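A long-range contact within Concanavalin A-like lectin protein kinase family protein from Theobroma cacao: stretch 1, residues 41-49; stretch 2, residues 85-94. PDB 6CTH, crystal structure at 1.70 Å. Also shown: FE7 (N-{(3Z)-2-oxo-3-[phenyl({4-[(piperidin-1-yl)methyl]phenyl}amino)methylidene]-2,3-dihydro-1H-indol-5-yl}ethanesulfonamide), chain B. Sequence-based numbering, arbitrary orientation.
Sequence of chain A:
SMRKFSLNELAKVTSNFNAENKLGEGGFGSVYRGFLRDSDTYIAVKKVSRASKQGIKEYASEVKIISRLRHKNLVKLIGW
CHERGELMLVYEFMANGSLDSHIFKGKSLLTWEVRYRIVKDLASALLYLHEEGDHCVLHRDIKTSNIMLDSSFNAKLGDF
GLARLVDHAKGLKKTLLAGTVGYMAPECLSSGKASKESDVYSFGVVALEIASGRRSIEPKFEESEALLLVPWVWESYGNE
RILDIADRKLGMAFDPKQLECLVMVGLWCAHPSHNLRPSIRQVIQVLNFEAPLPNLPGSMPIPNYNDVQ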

# COMPACT_ATOMS: atom_id res chain seq x y z
N THR A 41 -16.72 -20.12 -8.75
CA THR A 41 -15.72 -19.09 -8.45
C THR A 41 -15.64 -18.67 -6.95
O THR A 41 -16.55 -18.91 -6.18
CB THR A 41 -16.01 -17.82 -9.27
OG1 THR A 41 -17.27 -17.27 -8.86
CG2 THR A 41 -16.06 -18.15 -10.77
N TYR A 42 -14.54 -18.02 -6.59
CA TYR A 42 -14.31 -17.54 -5.23
C TYR A 42 -14.35 -16.02 -5.18
O TYR A 42 -14.03 -15.32 -6.17
CB TYR A 42 -12.97 -18.07 -4.71
CG TYR A 42 -12.92 -19.58 -4.62
CD1 TYR A 42 -13.36 -20.25 -3.49
CD2 TYR A 42 -12.42 -20.34 -5.68
CE1 TYR A 42 -13.30 -21.63 -3.41
CE2 TYR A 42 -12.38 -21.72 -5.62
CZ TYR A 42 -12.81 -22.37 -4.49
OH TYR A 42 -12.77 -23.75 -4.44
N ILE A 43 -14.79 -15.49 -4.05
CA ILE A 43 -14.75 -14.06 -3.77
C ILE A 43 -14.04 -13.84 -2.43
O ILE A 43 -13.78 -14.82 -1.72
CB ILE A 43 -16.15 -13.44 -3.71
CG1 ILE A 43 -17.06 -14.14 -2.71
CG2 ILE A 43 -16.78 -13.42 -5.12
CD1 ILE A 43 -18.44 -13.54 -2.55
N ALA A 44 -13.78 -12.58 -2.08
CA ALA A 44 -13.21 -12.23 -0.77
C ALA A 44 -14.21 -11.34 -0.07
O ALA A 44 -14.64 -10.32 -0.62
CB ALA A 44 -11.88 -11.53 -0.94
N VAL A 45 -14.61 -11.72 1.15
CA VAL A 45 -15.65 -11.01 1.87
C VAL A 45 -14.99 -10.45 3.12
O VAL A 45 -14.48 -11.22 3.93
CB VAL A 45 -16.78 -11.95 2.27
CG1 VAL A 45 -17.87 -11.23 3.07
CG2 VAL A 45 -17.37 -12.63 1.03
N LYS A 46 -15.03 -9.13 3.27
CA LYS A 46 -14.59 -8.46 4.48
C LYS A 46 -15.77 -8.20 5.41
O LYS A 46 -16.72 -7.50 5.05
CB LYS A 46 -13.89 -7.16 4.12
CG LYS A 46 -13.34 -6.42 5.34
CD LYS A 46 -12.40 -5.30 4.95
CE LYS A 46 -11.69 -4.74 6.17
NZ LYS A 46 -10.64 -3.81 5.72
N LYS A 47 -15.70 -8.79 6.61
CA LYS A 47 -16.67 -8.59 7.65
C LYS A 47 -16.18 -7.50 8.59
O LYS A 47 -15.15 -7.66 9.26
CB LYS A 47 -16.84 -9.89 8.41
CG LYS A 47 -17.92 -9.84 9.47
CD LYS A 47 -18.19 -11.24 9.97
CE LYS A 47 -19.36 -11.25 10.94
NZ LYS A 47 -19.02 -10.65 12.26
N VAL A 48 -16.91 -6.39 8.63
CA VAL A 48 -16.48 -5.24 9.38
C VAL A 48 -16.64 -5.46 10.87
O VAL A 48 -17.59 -6.10 11.34
CB VAL A 48 -17.23 -3.98 8.93
CG1 VAL A 48 -16.98 -2.79 9.84
CG2 VAL A 48 -16.85 -3.67 7.48
N SER A 49 -15.65 -4.97 11.58
CA SER A 49 -15.56 -5.04 13.01
C SER A 49 -16.33 -3.83 13.57
O SER A 49 -16.01 -2.68 13.23
CB SER A 49 -14.08 -4.99 13.41
OG SER A 49 -13.97 -4.79 14.81
N GLY A 85 -27.35 -5.18 12.05
CA GLY A 85 -26.10 -4.53 12.51
C GLY A 85 -24.86 -4.69 11.63
O GLY A 85 -23.92 -3.90 11.74
N GLU A 86 -24.88 -5.70 10.75
CA GLU A 86 -23.70 -6.20 10.04
C GLU A 86 -23.37 -5.41 8.74
O GLU A 86 -24.21 -5.18 7.88
CB GLU A 86 -23.86 -7.70 9.70
CG GLU A 86 -24.01 -8.65 10.90
CD GLU A 86 -22.71 -9.34 11.28
OE1 GLU A 86 -22.77 -10.51 11.72
OE2 GLU A 86 -21.63 -8.71 11.17
N LEU A 87 -22.12 -5.01 8.65
CA LEU A 87 -21.59 -4.26 7.50
C LEU A 87 -20.53 -5.15 6.85
O LEU A 87 -19.68 -5.71 7.56
CB LEU A 87 -20.95 -2.97 7.95
CG LEU A 87 -21.70 -1.97 8.83
CD1 LEU A 87 -20.73 -0.99 9.46
CD2 LEU A 87 -22.74 -1.24 8.05
N MET A 88 -20.60 -5.31 5.52
CA MET A 88 -19.66 -6.14 4.76
C MET A 88 -19.34 -5.65 3.37
O MET A 88 -20.19 -5.01 2.75
CB MET A 88 -20.18 -7.55 4.66
CG MET A 88 -20.27 -8.12 6.06
SD MET A 88 -20.41 -9.84 5.97
CE MET A 88 -22.17 -9.84 5.85
N LEU A 89 -18.14 -5.99 2.89
CA LEU A 89 -17.61 -5.53 1.61
C LEU A 89 -17.07 -6.73 0.83
O LEU A 89 -16.41 -7.63 1.40
CB LEU A 89 -16.51 -4.49 1.81
CG LEU A 89 -16.89 -3.23 2.59
CD1 LEU A 89 -15.65 -2.60 3.25
CD2 LEU A 89 -17.61 -2.27 1.64
N VAL A 90 -17.35 -6.77 -0.47
CA VAL A 90 -17.02 -7.94 -1.28
C VAL A 90 -16.12 -7.55 -2.42
O VAL A 90 -16.39 -6.57 -3.10
CB VAL A 90 -18.32 -8.57 -1.87
CG1 VAL A 90 -17.98 -9.89 -2.56
CG2 VAL A 90 -19.34 -8.80 -0.78
N TYR A 91 -15.07 -8.34 -2.65
CA TYR A 91 -14.04 -8.08 -3.66
C TYR A 91 -13.70 -9.36 -4.40
O TYR A 91 -14.08 -10.46 -3.96
CB TYR A 91 -12.76 -7.60 -2.98
CG TYR A 91 -12.90 -6.50 -1.96
CD1 TYR A 91 -13.15 -6.78 -0.63
CD2 TYR A 91 -12.70 -5.17 -2.32
CE1 TYR A 91 -13.18 -5.77 0.32
CE2 TYR A 91 -12.78 -4.17 -1.40
CZ TYR A 91 -13.02 -4.44 -0.09
OH TYR A 91 -13.06 -3.44 0.84
N GLU A 92 -12.98 -9.24 -5.51
CA GLU A 92 -12.39 -10.41 -6.17
C GLU A 92 -11.43 -11.13 -5.25
O GLU A 92 -10.67 -10.47 -4.48
CB GLU A 92 -11.63 -10.07 -7.48
N PHE A 93 -11.45 -12.47 -5.31
CA PHE A 93 -10.42 -13.26 -4.66
C PHE A 93 -9.16 -13.24 -5.48
O PHE A 93 -9.19 -13.53 -6.68
CB PHE A 93 -10.86 -14.70 -4.45
CG PHE A 93 -9.79 -15.57 -3.91
CD1 PHE A 93 -9.32 -15.40 -2.61
CD2 PHE A 93 -9.23 -16.58 -4.71
CE1 PHE A 93 -8.34 -16.23 -2.11
CE2 PHE A 93 -8.25 -17.41 -4.20
CZ PHE A 93 -7.79 -17.23 -2.91
N MET A 94 -8.04 -12.90 -4.84
CA MET A 94 -6.73 -12.76 -5.47
C MET A 94 -5.77 -13.73 -4.79
O MET A 94 -5.27 -13.45 -3.68
CB MET A 94 -6.26 -11.32 -5.35
CG MET A 94 -7.30 -10.35 -5.87
SD MET A 94 -6.81 -8.61 -5.92
CE MET A 94 -5.62 -8.58 -7.25
C4 FE7 B . -8.20 -9.22 -0.12
C14 FE7 B . -5.17 -9.88 4.03
C5 FE7 B . -9.07 -8.95 -1.19
C6 FE7 B . -9.73 -7.74 -1.30
C11 FE7 B . -6.23 -10.89 1.67
C7 FE7 B . -9.50 -6.76 -0.35
C8 FE7 B . -8.32 -11.05 -1.58
C9 FE7 B . -7.70 -10.57 -0.32
C10 FE7 B . -6.81 -11.35 0.39
C12 FE7 B . -7.03 -10.74 2.79
C13 FE7 B . -6.50 -10.23 3.96
N1 FE7 B . -9.11 -10.05 -2.03
N2 FE7 B . -6.39 -12.50 -0.15
C3 FE7 B . -7.96 -8.22 0.82
N3 FE7 B . -3.73 -17.97 1.96
O2 FE7 B . -8.17 -12.14 -2.12
C2 FE7 B . -8.59 -6.98 0.68
N FE7 B . -8.28 -5.88 1.52
S FE7 B . -7.22 -5.76 2.75
O FE7 B . -6.91 -7.07 3.22
O1 FE7 B . -7.74 -4.78 3.65
C1 FE7 B . -5.87 -5.09 1.84
C FE7 B . -6.41 -4.02 0.93
C16 FE7 B . -4.89 -10.54 1.75
C15 FE7 B . -4.37 -10.03 2.93
C17 FE7 B . -5.57 -13.56 0.29
C22 FE7 B . -5.04 -13.60 1.57
C21 FE7 B . -4.21 -14.64 1.95
C20 FE7 B . -3.89 -15.66 1.06
C19 FE7 B . -4.42 -15.61 -0.22
C18 FE7 B . -5.26 -14.58 -0.60
C23 FE7 B . -2.99 -16.80 1.48
C28 FE7 B . -2.83 -19.09 2.21
C27 FE7 B . -3.60 -20.33 2.62
C26 FE7 B . -4.46 -20.07 3.84
C25 FE7 B . -5.31 -18.83 3.64
C24 FE7 B . -4.46 -17.66 3.20
O HOH W 1 -13.23 -13.27 -7.46
O HOH W 2 -20.38 -6.28 10.59

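The contact is held first by backbone hydrogen bonds between two antiparallel strands whose axes approach to 4.7 Å. A44 and Y91 form a closed pair: A44 N donates to Y91 O at 2.8 Å with an N-H...O angle of 172°, and Y91 N donates to A44 O at 2.9 Å and 161°. Two residues along, K46 N to L89 O (2.8 Å, 165°) and L89 N to K46 O (3.0 Å, 161°) repeat the pattern, and V48 N to L87 O (3.0 Å, 159°) extends it. The intervening pairs, V45 with V90 and K47 with M88, are non-hydrogen-bonded; here alpha carbons approach carbonyls instead, as in M88 CA to K46 O at 3.3 Å.

Beyond A44, water 1 bridges the two stretches, donating to Y42 O at 2.6 Å and accepting from F93 N at 2.9 Å. Near the other end, K47 NZ and E86 OE2 form a salt bridge at 3.4 Å, its hydrogen bond weak.

Side chains alternate between the faces of the sheet. V45, K47, M88 and V90 share one face, where V45 CG1 lies 4.1 Å from M88 SD; I43 CD1 also reaches V90 CG1 at 3.7 Å. A44, K46, L89 and Y91 occupy the other face. K46 CB sits at the edge of the Y91 ring, 4.1 Å from Y91 CE1, while FE7 C7 lies over one face of that ring. The ligand therefore packs against this side of the sheet, with A44 CB 3.3 Å from FE7 N1. Within this contact it hydrogen-bonds to backbone atoms of the second stretch: FE7 N1 donates to E92 O at 2.9 Å, and M94 N donates to FE7 O2 at 2.8 Å, both at 171°.

Apolar contacts finish the ends: V48 CB to L87 CB and Y42 CB to F93 CB, each 4.0 Å.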